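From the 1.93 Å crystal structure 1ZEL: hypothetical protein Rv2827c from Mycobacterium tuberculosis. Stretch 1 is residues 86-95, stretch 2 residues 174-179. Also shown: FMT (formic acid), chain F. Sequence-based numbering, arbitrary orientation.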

ATOM      1  N   PRO A  86       3.552   9.355   4.554  1.00 27.53           N
ATOM      2  CA  PRO A  86       2.283   8.705   4.852  1.00 26.58           C
ATOM      3  C   PRO A  86       2.417   7.258   5.280  1.00 25.72           C
ATOM      4  O   PRO A  86       1.433   6.670   5.678  1.00 24.42           O
ATOM      5  CB  PRO A  86       1.533   8.774   3.531  1.00 26.30           C
ATOM      6  CG  PRO A  86       2.610   8.758   2.495  1.00 29.13           C
ATOM      7  CD  PRO A  86       3.782   9.489   3.101  1.00 28.10           C
ATOM      8  N   TYR A  87       3.628   6.699   5.207  1.00 24.60           N
ATOM      9  CA  TYR A  87       3.818   5.294   5.484  1.00 24.63           C
ATOM     10  C   TYR A  87       4.496   5.028   6.810  1.00 24.08           C
ATOM     11  O   TYR A  87       4.906   3.907   7.073  1.00 23.65           O
ATOM     12  CB  TYR A  87       4.592   4.620   4.345  1.00 24.71           C
ATOM     13  CG  TYR A  87       3.907   4.733   2.972  1.00 25.65           C
ATOM     14  CD1 TYR A  87       2.544   4.468   2.818  1.00 25.13           C
ATOM     15  CD2 TYR A  87       4.631   5.081   1.850  1.00 25.93           C
ATOM     16  CE1 TYR A  87       1.913   4.582   1.579  1.00 24.14           C
ATOM     17  CE2 TYR A  87       4.016   5.182   0.599  1.00 29.76           C
ATOM     18  CZ  TYR A  87       2.655   4.929   0.475  1.00 24.47           C
ATOM     19  OH  TYR A  87       2.067   5.015  -0.770  1.00 26.93           O
ATOM     20  N   LEU A  88       4.586   6.039   7.669  1.00 23.25           N
ATOM     21  CA  LEU A  88       5.273   5.843   8.939  1.00 24.32           C
ATOM     22  C   LEU A  88       4.676   4.721   9.801  1.00 24.27           C
ATOM     23  O   LEU A  88       5.425   4.000  10.456  1.00 25.26           O
ATOM     24  CB  LEU A  88       5.410   7.164   9.731  1.00 23.59           C
ATOM     25  CG  LEU A  88       6.701   7.945   9.552  1.00 26.23           C
ATOM     26  CD1 LEU A  88       6.656   9.289  10.298  1.00 30.43           C
ATOM     27  CD2 LEU A  88       7.946   7.123   9.964  1.00 23.90           C
ATOM     28  N   PRO A  89       3.328   4.557   9.810  1.00 24.15           N
ATOM     29  CA  PRO A  89       2.796   3.360  10.488  1.00 23.02           C
ATOM     30  C   PRO A  89       3.413   2.026  10.021  1.00 23.00           C
ATOM     31  O   PRO A  89       3.678   1.145  10.844  1.00 23.27           O
ATOM     32  CB  PRO A  89       1.300   3.399  10.152  1.00 23.11           C
ATOM     33  CG  PRO A  89       1.005   4.888   9.908  1.00 23.11           C
ATOM     34  CD  PRO A  89       2.250   5.449   9.306  1.00 23.97           C
ATOM     35  N   LEU A  90       3.626   1.872   8.717  1.00 21.93           N
ATOM     36  CA  LEU A  90       4.213   0.641   8.191  1.00 21.55           C
ATOM     37  C   LEU A  90       5.707   0.544   8.467  1.00 22.85           C
ATOM     38  O   LEU A  90       6.228  -0.531   8.781  1.00 23.34           O
ATOM     39  CB  LEU A  90       3.933   0.512   6.694  1.00 20.75           C
ATOM     40  CG  LEU A  90       2.458   0.274   6.369  1.00 21.37           C
ATOM     41  CD1 LEU A  90       2.249   0.335   4.874  1.00 18.75           C
ATOM     42  CD2 LEU A  90       1.982  -1.076   6.928  1.00 20.37           C
ATOM     43  N   ARG A  91       6.413   1.660   8.315  1.00 22.90           N
ATOM     44  CA  ARG A  91       7.823   1.689   8.700  1.00 22.64           C
ATOM     45  C   ARG A  91       7.977   1.389  10.185  1.00 22.44           C
ATOM     46  O   ARG A  91       8.959   0.770  10.580  1.00 23.24           O
ATOM     47  CB  ARG A  91       8.455   3.043   8.365  1.00 22.83           C
ATOM     48  CG  ARG A  91       8.283   3.432   6.887  1.00 22.55           C
ATOM     49  CD  ARG A  91       9.162   4.609   6.535  1.00 22.09           C
ATOM     50  NE  ARG A  91       8.572   5.411   5.464  1.00 23.79           N
ATOM     51  CZ  ARG A  91       8.676   5.133   4.160  1.00 25.75           C
ATOM     52  NH1 ARG A  91       9.363   4.080   3.745  1.00 21.62           N
ATOM     53  NH2 ARG A  91       8.094   5.926   3.265  1.00 26.59           N
ATOM     54  N   SER A  92       7.044   1.836  11.022  1.00 21.66           N
ATOM     55  CA  SER A  92       7.157   1.482  12.454  1.00 22.67           C
ATOM     56  C   SER A  92       7.007  -0.017  12.715  1.00 22.40           C
ATOM     57  O   SER A  92       7.632  -0.583  13.640  1.00 21.88           O
ATOM     58  CB  SER A  92       6.192   2.300  13.323  1.00 23.75           C
ATOM     59  OG  SER A  92       4.911   1.717  13.423  1.00 24.85           O
ATOM     60  N   TRP A  93       6.182  -0.669  11.906  1.00 22.25           N
ATOM     61  CA  TRP A  93       6.089  -2.121  11.935  1.00 23.14           C
ATOM     62  C   TRP A  93       7.402  -2.803  11.541  1.00 23.95           C
ATOM     63  O   TRP A  93       7.892  -3.687  12.274  1.00 24.66           O
ATOM     64  CB  TRP A  93       4.909  -2.583  11.077  1.00 23.69           C
ATOM     65  CG  TRP A  93       4.553  -4.067  11.226  1.00 23.97           C
ATOM     66  CD1 TRP A  93       5.066  -4.960  12.114  1.00 26.93           C
ATOM     67  CD2 TRP A  93       3.559  -4.767  10.475  1.00 26.80           C
ATOM     68  NE1 TRP A  93       4.475  -6.199  11.942  1.00 30.28           N
ATOM     69  CE2 TRP A  93       3.539  -6.098  10.940  1.00 30.31           C
ATOM     70  CE3 TRP A  93       2.677  -4.391   9.452  1.00 27.32           C
ATOM     71  CZ2 TRP A  93       2.681  -7.066  10.400  1.00 27.62           C
ATOM     72  CZ3 TRP A  93       1.814  -5.350   8.925  1.00 21.75           C
ATOM     73  CH2 TRP A  93       1.833  -6.669   9.386  1.00 26.31           C
ATOM     74  N   LEU A  94       7.998  -2.395  10.417  1.00 23.85           N
ATOM     75  CA  LEU A  94       9.303  -2.951   9.995  1.00 24.37           C
ATOM     76  C   LEU A  94      10.407  -2.718  11.024  1.00 25.00           C
ATOM     77  O   LEU A  94      11.360  -3.523  11.137  1.00 25.04           O
ATOM     78  CB  LEU A  94       9.739  -2.344   8.666  1.00 24.26           C
ATOM     79  CG  LEU A  94       8.903  -2.795   7.482  1.00 24.61           C
ATOM     80  CD1 LEU A  94       9.172  -1.870   6.290  1.00 26.31           C
ATOM     81  CD2 LEU A  94       9.185  -4.250   7.156  1.00 28.37           C
ATOM     82  N   ALA A  95      10.279  -1.619  11.773  1.00 25.43           N
ATOM     83  CA  ALA A  95      11.241  -1.285  12.834  1.00 26.04           C
ATOM     84  C   ALA A  95      11.247  -2.328  13.939  1.00 26.69           C
ATOM     85  O   ALA A  95      12.296  -2.617  14.521  1.00 27.68           O
ATOM     86  CB  ALA A  95      10.939   0.085  13.403  1.00 24.94           C
ATOM     87  N   TRP A 174      10.665   3.377  -5.834  1.00 20.98           N
ATOM     88  CA  TRP A 174       9.460   3.794  -6.572  1.00 20.50           C
ATOM     89  C   TRP A 174       8.197   3.883  -5.689  1.00 20.32           C
ATOM     90  O   TRP A 174       7.320   4.693  -5.974  1.00 20.36           O
ATOM     91  CB  TRP A 174       9.236   2.899  -7.809  1.00 19.93           C
ATOM     92  CG  TRP A 174       8.792   1.522  -7.451  1.00 19.28           C
ATOM     93  CD1 TRP A 174       9.576   0.456  -7.086  1.00 23.16           C
ATOM     94  CD2 TRP A 174       7.445   1.079  -7.368  1.00 20.14           C
ATOM     95  NE1 TRP A 174       8.781  -0.629  -6.787  1.00 19.95           N
ATOM     96  CE2 TRP A 174       7.467  -0.269  -6.954  1.00 21.27           C
ATOM     97  CE3 TRP A 174       6.216   1.699  -7.583  1.00 18.20           C
ATOM     98  CZ2 TRP A 174       6.298  -1.007  -6.757  1.00 22.71           C
ATOM     99  CZ3 TRP A 174       5.050   0.952  -7.419  1.00 23.51           C
ATOM    100  CH2 TRP A 174       5.104  -0.387  -6.996  1.00 22.12           C
ATOM    101  N   ALA A 175       8.112   3.054  -4.639  1.00 20.30           N
ATOM    102  CA  ALA A 175       7.011   3.135  -3.639  1.00 20.84           C
ATOM    103  C   ALA A 175       7.557   3.600  -2.277  1.00 22.74           C
ATOM    104  O   ALA A 175       7.128   3.113  -1.198  1.00 22.44           O
ATOM    105  CB  ALA A 175       6.256   1.782  -3.505  1.00 19.05           C
ATOM    106  N   THR A 176       8.523   4.528  -2.354  1.00 23.87           N
ATOM    107  CA  THR A 176       9.182   5.197  -1.222  1.00 25.35           C
ATOM    108  C   THR A 176       9.999   4.253  -0.362  1.00 25.99           C
ATOM    109  O   THR A 176      10.269   4.551   0.815  1.00 27.00           O
ATOM    110  CB  THR A 176       8.187   5.934  -0.302  1.00 25.92           C
ATOM    111  OG1 THR A 176       7.519   4.968   0.529  1.00 30.46           O
ATOM    112  CG2 THR A 176       7.173   6.733  -1.097  1.00 25.62           C
ATOM    113  N   GLY A 177      10.355   3.102  -0.923  1.00 24.75           N
ATOM    114  CA  GLY A 177      11.203   2.166  -0.218  1.00 24.77           C
ATOM    115  C   GLY A 177      10.504   0.964   0.380  1.00 24.33           C
ATOM    116  O   GLY A 177      11.167   0.083   0.910  1.00 24.45           O
ATOM    117  N   LEU A 178       9.174   0.934   0.326  1.00 23.73           N
ATOM    118  CA  LEU A 178       8.436  -0.209   0.858  1.00 23.02           C
ATOM    119  C   LEU A 178       8.131  -1.169  -0.272  1.00 22.37           C
ATOM    120  O   LEU A 178       8.091  -0.739  -1.416  1.00 22.71           O
ATOM    121  CB  LEU A 178       7.127   0.257   1.496  1.00 22.67           C
ATOM    122  CG  LEU A 178       7.280   1.131   2.735  1.00 22.29           C
ATOM    123  CD1 LEU A 178       5.909   1.648   3.064  1.00 28.74           C
ATOM    124  CD2 LEU A 178       7.873   0.353   3.914  1.00 29.17           C
ATOM    125  N   PRO A 179       7.904  -2.451   0.050  1.00 23.05           N
ATOM    126  CA  PRO A 179       7.463  -3.468  -0.916  1.00 22.88           C
ATOM    127  C   PRO A 179       6.058  -3.102  -1.381  1.00 22.30           C
ATOM    128  O   PRO A 179       5.261  -2.609  -0.576  1.00 22.01           O
ATOM    129  CB  PRO A 179       7.399  -4.751  -0.089  1.00 23.37           C
ATOM    130  CG  PRO A 179       8.110  -4.475   1.161  1.00 25.50           C
ATOM    131  CD  PRO A 179       8.036  -3.009   1.410  1.00 22.57           C
TER
HETATM  132  C   FMT F 704      -0.384   6.878  -0.317  1.00 34.94           C
HETATM  133  O1  FMT F 704       0.400   7.797  -0.588  1.00 34.96           O
HETATM  134  O2  FMT F 704      -0.322   5.745  -0.817  1.00 34.23           O

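The first turns of a helix, Leu-88 to Ala-95, pack against a type I' β turn running from Ala-175 to Leu-178; no backbone-to-backbone hydrogen bond joins them, and every hydrogen bond between them is donated by a side chain, that of Arg-91. Its NH1 donates to the carbonyl of Thr-176 (NH1 to O, 3.1 Å), and its NH2 to the hydroxyl of the same residue (NH2 to OG1, 3.0 Å), so the guanidinium grips one residue by both backbone and side chain. NE and NH2 are also hydrogen-bonded elsewhere in the structure. Thr-176 OG1 spends its own proton on Ala-175 O, 2.6 Å away, leaving its oxygen free to accept from the arginine. Ala-175 O additionally receives a weak turn-closing bond from Leu-178 N (3.4 Å).

Beside this polar cluster, Leu-178 supplies the apolar contact. Its CD1 lies 3.5 Å from Tyr-87 CB and over one face of the Arg-91 guanidinium, while its CD2 meets Leu-94 CD1 at 3.5 Å. The Tyr-87 ring presents its edge to Thr-176, with CD2 3.2 Å from OG1, and its hydroxyl donates a very short bond to formic acid (OH to O2, 2.5 Å). Tyr-87 occupies the N-cap position, right before the helix; its carbonyl O accepts from Arg-91 N at 3.0 Å.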